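Long-range contact in uncharacterized protein (Bacteroides eggerthii DSM 20697, PDB 4ECO), which is of unknown function but is built of leucine-rich repeats, which suggests a role in binding other proteins: residues Asp40-Gly44 with Ala93-Pro98. Sequence-based numbering, arbitrary orientation.
Sequences DALNG and ASGRVP
Leu42 carries its CG anti to its own carbonyl carbon (chi1 -65°), and with chi2 fully extended at -179° the isobutyl group runs against the backbone of Gly95-Val97. Leu42 CD2 ends 3.6 Å from Gly95 C and also borders Arg96 O. Val97 presents CG2, likewise anti to its carbonyl carbon, and this methyl meets both branches of Leu42, lying 4.1 Å from CD1 as well as from CD2. At the other end of the side chain, Leu42 CB packs on Ala93 CB. Leu42 is also the first residue beyond helix 27-41 to leave helical backbone angles, and its carbonyl turns to the other segment: Ser94 N donates to Leu42 O over 3.1 Å in a nearly straight bond (175° at the hydrogen), arriving from above the carbonyl plane. Trp47 NE1 is a second donor to the same oxygen. In this leucine-rich-repeat protein the contact sets the end of the N-terminal helix against the corner at Gly95, where the chain passes into the short, weakly bonded strand at about 96-97, parallel to strand 194-198; Ile195 of that strand packs on Leu42 and Ala93. Gly95 brings its CA to 3.6 Å from Ala41 O. A water bridges the backbones here, accepting from Arg96 N and donating to Ala41 O, though the leg to Ala41 O is doubtful, being modelled too short. Ala41 CB touches both Arg96 O, at 3.4 Å, and the ring of Pro98, CG and CD about equally. The guanidinium of Arg96 points elsewhere, to a salt bridge with Glu228 and a cation-pi contact with Phe197.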
loop_
_atom_site.group_PDB
_atom_site.type_symbol
_atom_site.label_atom_id
_atom_site.label_comp_id
_atom_site.label_asym_id
_atom_site.label_seq_id
_atom_site.Cartn_x
_atom_site.Cartn_y
_atom_site.Cartn_z
ATOM N N ASP A 40 -28.873 9.783 -23.716
ATOM C CA ASP A 40 -28.964 9.653 -25.179
ATOM C C ASP A 40 -27.592 9.726 -25.862
ATOM O O ASP A 40 -27.290 8.869 -26.700
ATOM C CB ASP A 40 -29.876 10.740 -25.772
ATOM C CG ASP A 40 -31.353 10.581 -25.483
ATOM O OD1 ASP A 40 -31.783 9.444 -25.194
ATOM O OD2 ASP A 40 -32.088 11.592 -25.584
ATOM N N ALA A 41 -26.768 10.729 -25.498
ATOM C CA ALA A 41 -25.435 10.952 -26.046
ATOM C C ALA A 41 -24.440 9.824 -25.690
ATOM O O ALA A 41 -23.492 9.571 -26.444
ATOM C CB ALA A 41 -24.894 12.270 -25.529
ATOM N N LEU A 42 -24.640 9.171 -24.536
ATOM C CA LEU A 42 -23.739 8.133 -24.035
ATOM C C LEU A 42 -24.308 6.719 -24.267
ATOM O O LEU A 42 -23.937 5.777 -23.550
ATOM C CB LEU A 42 -23.427 8.365 -22.547
ATOM C CG LEU A 42 -22.641 9.648 -22.253
ATOM C CD1 LEU A 42 -22.361 9.773 -20.798
ATOM C CD2 LEU A 42 -21.341 9.702 -23.031
ATOM N N ASN A 43 -25.167 6.580 -25.326
ATOM C CA ASN A 43 -25.776 5.330 -25.780
ATOM C C ASN A 43 -26.461 4.562 -24.603
ATOM O O ASN A 43 -26.383 3.339 -24.510
ATOM C CB ASN A 43 -24.696 4.477 -26.460
ATOM C CG ASN A 43 -25.186 3.288 -27.237
ATOM O OD1 ASN A 43 -24.638 2.184 -27.123
ATOM N ND2 ASN A 43 -26.223 3.482 -28.043
ATOM N N GLY A 44 -27.168 5.311 -23.757
ATOM C CA GLY A 44 -27.874 4.834 -22.575
ATOM C C GLY A 44 -28.795 3.634 -22.724
ATOM O O GLY A 44 -29.018 2.898 -21.753
ATOM N N ALA A 93 -21.022 3.205 -20.421
ATOM C CA ALA A 93 -21.403 4.344 -21.251
ATOM C C ALA A 93 -20.466 4.474 -22.463
ATOM O O ALA A 93 -19.274 4.159 -22.359
ATOM C CB ALA A 93 -21.373 5.608 -20.417
ATOM N N SER A 94 -21.019 4.875 -23.623
ATOM C CA SER A 94 -20.281 4.966 -24.871
ATOM C C SER A 94 -20.728 6.171 -25.634
ATOM O O SER A 94 -21.888 6.228 -26.064
ATOM C CB SER A 94 -20.492 3.701 -25.707
ATOM O OG SER A 94 -19.983 3.834 -27.026
ATOM N N GLY A 95 -19.806 7.114 -25.832
ATOM C CA GLY A 95 -20.095 8.334 -26.569
ATOM C C GLY A 95 -19.373 9.555 -26.061
ATOM O O GLY A 95 -18.290 9.456 -25.475
ATOM N N ARG A 96 -19.989 10.719 -26.287
ATOM C CA ARG A 96 -19.433 12.026 -25.935
ATOM C C ARG A 96 -20.308 12.703 -24.881
ATOM O O ARG A 96 -21.523 12.735 -25.056
ATOM C CB ARG A 96 -19.322 12.891 -27.207
ATOM C CG ARG A 96 -18.341 12.325 -28.258
ATOM C CD ARG A 96 -18.534 12.907 -29.657
ATOM N NE ARG A 96 -18.589 14.375 -29.666
ATOM C CZ ARG A 96 -17.548 15.171 -29.889
ATOM N NH1 ARG A 96 -16.354 14.655 -30.158
ATOM N NH2 ARG A 96 -17.696 16.490 -29.858
ATOM N N VAL A 97 -19.712 13.189 -23.765
ATOM C CA VAL A 97 -20.454 13.854 -22.675
ATOM C C VAL A 97 -20.879 15.213 -23.216
ATOM O O VAL A 97 -20.017 16.005 -23.600
ATOM C CB VAL A 97 -19.652 13.916 -21.354
ATOM C CG1 VAL A 97 -20.443 14.623 -20.266
ATOM C CG2 VAL A 97 -19.263 12.509 -20.895
ATOM N N PRO A 98 -22.208 15.425 -23.398
ATOM C CA PRO A 98 -22.671 16.653 -24.068
ATOM C C PRO A 98 -22.610 17.882 -23.180
ATOM O O PRO A 98 -22.451 17.764 -21.972
ATOM C CB PRO A 98 -24.118 16.316 -24.456
ATOM C CG PRO A 98 -24.570 15.322 -23.471
ATOM C CD PRO A 98 -23.353 14.559 -23.005
HETATM O O HOH W 1 -22.270 10.798 -28.206
#